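Local coordinates for C-C motif chemokine 1 (PDB 4OIJ), which binds the chemokine receptor CCR8 and is a secreted cytokine that attracts monocytes but not neutrophils, at residues E19-L22 and R23-L26; C51-D54 and T55-W58. All coordinates share one frame; numbering follows the deposited sequence.

Following the chain from the N terminus, contact 1 comes first: residues 19-26 finish the long loop that follows strand 9-11, close it with a single turn of 3-10 helix and deliver the chain into strand 25-30, which within this chain is an outermost strand of the antiparallel sheet. Contact 2 lies later, where residues 51-58 leave the other outermost strand of the chain, 49-53, by a beta turn and start helix 57-64. The two local turns are in series, neither nested nor crossed. They meet in space through Trp58, which packs against Glu19 and the backbone of Ile20, so the end of the loop, the three-stranded sheet and the helix are tied together.

Contact 1: E19-L22 and R23-L26; sequences EIPL and RAIL
Two backbone hydrogen bonds in succession wind Pro21-Ile25 into a short 3-10 turn: Ala24 N donates to Pro21 O at 2.9 Å, and Ile25 N to Leu22 O at 3.1 Å. Pro21 suits the start, since its fixed phi favours the entry and its missing N-H costs the turn no bond. This is the 3-10 turn that, in chemokines, joins the N-loop to the first strand of the sheet, here 25-30. On its outer side the Arg23 side chain folds back, bent at chi3 (129°), and lays one guanidinium face on the proline ring, with Pro21 CB 3.6 Å from Arg23 CZ and nearer the rim of the group than its middle. On the inner side Ile20 and Ile25 cross at about a right angle, Ile20 CG2 resting 3.8 Å from Ile25 CG1; with Ile20 CG1 anti to the carbonyl carbon (chi1 -65°), the CG2 methyl is left to face Ile25. Ile25 also packs on Phe42, Leu44, His62 and Leu66, and an alanine here would probably leave a gap beside Ile20 CG2 and between strand 39-44 and helix 57-64. The small Ala24 keeps its methyl 4.3 Å from Pro21 CB, and both residues pack on Met4 of the second subunit.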
ATOM      1  N   GLU A  19     -11.832 -16.517  10.040  1.00 40.19           N
ATOM      2  CA  GLU A  19     -10.823 -17.258   9.312  1.00 38.87           C
ATOM      3  C   GLU A  19     -11.113 -17.131   7.829  1.00 41.57           C
ATOM      4  O   GLU A  19     -12.270 -17.271   7.404  1.00 40.56           O
ATOM      5  CB  GLU A  19     -10.829 -18.756   9.681  1.00 43.27           C
ATOM      6  CG  GLU A  19      -9.463 -19.376   9.463  1.00 50.96           C
ATOM      7  CD  GLU A  19      -9.312 -20.710   8.766  1.00 77.36           C
ATOM      8  OE1 GLU A  19      -8.410 -21.474   9.178  1.00 68.36           O
ATOM      9  OE2 GLU A  19     -10.007 -20.951   7.750  1.00 77.15           O
ATOM     10  N   ILE A  20     -10.066 -16.812   7.053  1.00 35.60           N
ATOM     11  CA  ILE A  20     -10.168 -16.744   5.598  1.00 33.92           C
ATOM     12  C   ILE A  20      -9.747 -18.102   5.039  1.00 42.91           C
ATOM     13  O   ILE A  20      -8.642 -18.561   5.354  1.00 42.42           O
ATOM     14  CB  ILE A  20      -9.299 -15.602   5.020  1.00 32.10           C
ATOM     15  CG1 ILE A  20      -9.834 -14.227   5.491  1.00 28.74           C
ATOM     16  CG2 ILE A  20      -9.207 -15.692   3.483  1.00 32.25           C
ATOM     17  CD1 ILE A  20      -8.866 -13.200   5.447  1.00 27.81           C
ATOM     18  N   PRO A  21     -10.577 -18.741   4.177  1.00 43.20           N
ATOM     19  CA  PRO A  21     -10.169 -20.018   3.588  1.00 46.99           C
ATOM     20  C   PRO A  21      -8.852 -19.905   2.822  1.00 50.34           C
ATOM     21  O   PRO A  21      -8.678 -18.992   2.008  1.00 49.10           O
ATOM     22  CB  PRO A  21     -11.356 -20.386   2.685  1.00 52.56           C
ATOM     23  CG  PRO A  21     -12.522 -19.679   3.283  1.00 55.85           C
ATOM     24  CD  PRO A  21     -11.927 -18.361   3.717  1.00 46.73           C
ATOM     25  N   LEU A  22      -7.907 -20.815   3.134  1.00 48.02           N
ATOM     26  CA  LEU A  22      -6.595 -20.890   2.490  1.00 48.79           C
ATOM     27  C   LEU A  22      -6.700 -20.870   0.954  1.00 54.12           C
ATOM     28  O   LEU A  22      -5.964 -20.114   0.320  1.00 53.06           O
ATOM     29  CB  LEU A  22      -5.797 -22.113   2.970  1.00 52.28           C
ATOM     30  CG  LEU A  22      -4.382 -22.247   2.410  1.00 57.94           C
ATOM     31  CD1 LEU A  22      -3.452 -21.127   2.942  1.00 52.37           C
ATOM     32  CD2 LEU A  22      -3.826 -23.612   2.703  1.00 63.39           C
ATOM     33  N   ARG A  23      -7.669 -21.612   0.380  1.00 54.68           N
ATOM     34  CA  ARG A  23      -7.923 -21.678  -1.081  1.00 59.63           C
ATOM     35  C   ARG A  23      -8.293 -20.304  -1.688  1.00 62.83           C
ATOM     36  O   ARG A  23      -8.119 -20.100  -2.877  1.00 64.69           O
ATOM     37  CB  ARG A  23      -8.995 -22.749  -1.414  1.00 62.90           C
ATOM     38  CG  ARG A  23     -10.381 -22.470  -0.794  1.00 71.73           C
ATOM     39  CD  ARG A  23     -11.343 -23.664  -0.781  1.00 83.64           C
ATOM     40  NE  ARG A  23     -11.906 -23.885   0.562  1.00 88.83           N
ATOM     41  CZ  ARG A  23     -12.913 -23.189   1.095  1.00 98.13           C
ATOM     42  NH1 ARG A  23     -13.506 -22.224   0.398  1.00 87.01           N
ATOM     43  NH2 ARG A  23     -13.312 -23.430   2.340  1.00 73.14           N
ATOM     44  N   ALA A  24      -8.786 -19.367  -0.858  1.00 57.61           N
ATOM     45  CA  ALA A  24      -9.175 -18.015  -1.272  1.00 55.42           C
ATOM     46  C   ALA A  24      -7.987 -17.065  -1.448  1.00 55.21           C
ATOM     47  O   ALA A  24      -8.154 -16.000  -2.051  1.00 55.36           O
ATOM     48  CB  ALA A  24     -10.145 -17.427  -0.251  1.00 52.85           C
ATOM     49  N   ILE A  25      -6.806 -17.427  -0.896  1.00 47.69           N
ATOM     50  CA  ILE A  25      -5.592 -16.589  -0.865  1.00 41.75           C
ATOM     51  C   ILE A  25      -4.608 -16.992  -1.952  1.00 47.71           C
ATOM     52  O   ILE A  25      -4.336 -18.178  -2.118  1.00 49.34           O
ATOM     53  CB  ILE A  25      -4.910 -16.649   0.541  1.00 40.65           C
ATOM     54  CG1 ILE A  25      -5.915 -16.415   1.704  1.00 37.88           C
ATOM     55  CG2 ILE A  25      -3.724 -15.688   0.636  1.00 39.61           C
ATOM     56  CD1 ILE A  25      -5.496 -16.986   3.097  1.00 32.98           C
ATOM     57  N   LEU A  26      -3.999 -15.988  -2.616  1.00 43.88           N
ATOM     58  CA  LEU A  26      -2.988 -16.200  -3.648  1.00 46.92           C
ATOM     59  C   LEU A  26      -1.601 -16.271  -3.032  1.00 47.43           C
ATOM     60  O   LEU A  26      -0.838 -17.174  -3.351  1.00 48.37           O
ATOM     61  CB  LEU A  26      -3.005 -15.043  -4.659  1.00 47.43           C
ATOM     62  CG  LEU A  26      -4.153 -14.961  -5.648  1.00 56.71           C
ATOM     63  CD1 LEU A  26      -4.125 -13.632  -6.354  1.00 57.80           C
ATOM     64  CD2 LEU A  26      -4.068 -16.072  -6.695  1.00 63.78           C
TER

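Contact 2: C51-D54 and T55-W58; sequences CALD and TVGW. With SO4 (sulfate ion), chain K; SO4 (sulfate ion), chain F.
Leu53 meets both Thr55 and Val56 as the chain turns out of its strand. Leu53 CG lies anti to the backbone N (chi1 174°), and the branched end reaches the threonine hydroxyl, with Leu53 CG 3.4 Å from Thr55 OG1. Val56 crosses the leucine at about a right angle, its CG2 3.9 Å from Leu53 CD2, so the two branched side chains touch across the turn. In the backbone, Val56 N donates to Leu53 O at 3.2 Å with an N-H...O angle of 158°, closing a type I beta turn through Asp54 and Thr55. Further along, Trp58 CH2 approaches Ala52 CB obliquely at 4.2 Å; the small Ala52 also packs on Val59 and Phe42. Val56 occupies the N-cap position, and the N-H groups that follow hold two sulfate ions, probably from the crystallisation liquor: Gly57 N bonds O4 of the chain K sulfate at 3.2 Å, Trp58 N bonds O2 of the chain F sulfate at 2.9 Å. Gly57 has no CB to collide with the chain K ion. The disulfide of Cys51 with Cys12 ties strand 49-53 to the N-terminal part of the chain, while His62 meets the Trp58 ring edge-to-face. This turn links the third sheet strand to the C-terminal helix of the chemokine fold.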
ATOM      1  N   CYS A  51      -5.679  -7.885   5.745  1.00 19.49           N
ATOM      2  CA  CYS A  51      -4.753  -7.754   6.851  1.00 18.58           C
ATOM      3  C   CYS A  51      -5.111  -8.831   7.839  1.00 21.26           C
ATOM      4  O   CYS A  51      -6.292  -9.051   8.122  1.00 21.37           O
ATOM      5  CB  CYS A  51      -4.904  -6.383   7.479  1.00 18.36           C
ATOM      6  SG  CYS A  51      -4.096  -5.104   6.535  1.00 20.63           S
ATOM      7  N   ALA A  52      -4.114  -9.481   8.393  1.00 19.59           N
ATOM      8  CA  ALA A  52      -4.404 -10.508   9.405  1.00 21.20           C
ATOM      9  C   ALA A  52      -3.288 -10.429  10.406  1.00 25.93           C
ATOM     10  O   ALA A  52      -2.167 -10.126  10.022  1.00 23.48           O
ATOM     11  CB  ALA A  52      -4.457 -11.884   8.756  1.00 22.72           C
ATOM     12  N   LEU A  53      -3.599 -10.612  11.675  1.00 27.38           N
ATOM     13  CA  LEU A  53      -2.631 -10.504  12.772  1.00 30.60           C
ATOM     14  C   LEU A  53      -1.898 -11.836  12.934  1.00 38.87           C
ATOM     15  O   LEU A  53      -2.519 -12.855  13.219  1.00 39.46           O
ATOM     16  CB  LEU A  53      -3.387 -10.068  14.054  1.00 32.41           C
ATOM     17  CG  LEU A  53      -2.648 -10.015  15.390  1.00 39.99           C
ATOM     18  CD1 LEU A  53      -1.692  -8.849  15.468  1.00 39.98           C
ATOM     19  CD2 LEU A  53      -3.625  -9.865  16.470  1.00 42.37           C
ATOM     20  N   ASP A  54      -0.577 -11.815  12.733  1.00 38.38           N
ATOM     21  CA  ASP A  54       0.302 -12.992  12.759  1.00 42.75           C
ATOM     22  C   ASP A  54       0.477 -13.723  14.114  1.00 51.92           C
ATOM     23  O   ASP A  54       1.118 -14.775  14.157  1.00 57.30           O
ATOM     24  CB  ASP A  54       1.639 -12.689  12.033  1.00 45.21           C
ATOM     25  CG  ASP A  54       2.590 -13.859  11.844  1.00 61.30           C
ATOM     26  OD1 ASP A  54       2.116 -14.970  11.486  1.00 61.88           O
ATOM     27  OD2 ASP A  54       3.802 -13.669  12.051  1.00 73.25           O
ATOM     28  N   THR A  55      -0.126 -13.226  15.200  1.00 47.67           N
ATOM     29  CA  THR A  55      -0.052 -13.929  16.496  1.00 53.04           C
ATOM     30  C   THR A  55      -1.213 -14.903  16.613  1.00 56.63           C
ATOM     31  O   THR A  55      -1.165 -15.814  17.429  1.00 61.41           O
ATOM     32  CB  THR A  55       0.073 -12.960  17.679  1.00 62.91           C
ATOM     33  OG1 THR A  55      -0.847 -11.878  17.521  1.00 61.37           O
ATOM     34  CG2 THR A  55       1.468 -12.396  17.814  1.00 63.14           C
ATOM     35  N   VAL A  56      -2.240 -14.736  15.752  1.00 48.20           N
ATOM     36  CA  VAL A  56      -3.442 -15.581  15.703  1.00 47.19           C
ATOM     37  C   VAL A  56      -3.092 -16.882  14.948  1.00 52.12           C
ATOM     38  O   VAL A  56      -2.527 -16.826  13.859  1.00 48.18           O
ATOM     39  CB  VAL A  56      -4.626 -14.822  15.046  1.00 45.13           C
ATOM     40  CG1 VAL A  56      -5.905 -15.651  15.094  1.00 45.73           C
ATOM     41  CG2 VAL A  56      -4.847 -13.463  15.695  1.00 43.42           C
ATOM     42  N   GLY A  57      -3.412 -18.020  15.567  1.00 53.80           N
ATOM     43  CA  GLY A  57      -3.147 -19.379  15.093  1.00 56.26           C
ATOM     44  C   GLY A  57      -3.295 -19.669  13.614  1.00 56.82           C
ATOM     45  O   GLY A  57      -2.325 -20.091  12.987  1.00 58.91           O
ATOM     46  N   TRP A  58      -4.507 -19.468  13.046  1.00 49.40           N
ATOM     47  CA  TRP A  58      -4.829 -19.760  11.639  1.00 46.57           C
ATOM     48  C   TRP A  58      -3.979 -19.008  10.618  1.00 49.04           C
ATOM     49  O   TRP A  58      -3.641 -19.568   9.572  1.00 49.85           O
ATOM     50  CB  TRP A  58      -6.332 -19.586  11.350  1.00 42.20           C
ATOM     51  CG  TRP A  58      -6.863 -18.173  11.440  1.00 38.39           C
ATOM     52  CD1 TRP A  58      -7.502 -17.605  12.506  1.00 41.24           C
ATOM     53  CD2 TRP A  58      -6.893 -17.189  10.381  1.00 33.70           C
ATOM     54  NE1 TRP A  58      -7.873 -16.310  12.204  1.00 36.89           N
ATOM     55  CE2 TRP A  58      -7.534 -16.038  10.897  1.00 34.63           C
ATOM     56  CE3 TRP A  58      -6.484 -17.189   9.027  1.00 33.35           C
ATOM     57  CZ2 TRP A  58      -7.771 -14.897  10.113  1.00 29.75           C
ATOM     58  CZ3 TRP A  58      -6.705 -16.055   8.255  1.00 30.60           C
ATOM     59  CH2 TRP A  58      -7.322 -14.918   8.803  1.00 29.19           C
TER
HETATM   60  S   SO4 K 107      -4.354 -18.436  18.731  1.00107.25           S
HETATM   61  O1  SO4 K 107      -4.620 -18.550  20.179  1.00112.11           O
HETATM   62  O2  SO4 K 107      -2.905 -18.333  18.504  1.00111.59           O
HETATM   63  O3  SO4 K 107      -4.880 -19.613  18.041  1.00112.94           O
HETATM   64  O4  SO4 K 107      -5.027 -17.251  18.213  1.00112.42           O
HETATM   65  S   SO4 F 102      -7.344 -20.799  15.167  1.00 72.52           S
HETATM   66  O1  SO4 F 102      -6.495 -21.997  15.109  1.00 76.71           O
HETATM   67  O2  SO4 F 102      -6.498 -19.599  15.194  1.00 75.54           O
HETATM   68  O3  SO4 F 102      -8.279 -20.774  14.010  1.00 77.62           O
HETATM   69  O4  SO4 F 102      -8.167 -20.858  16.411  1.00 79.11           O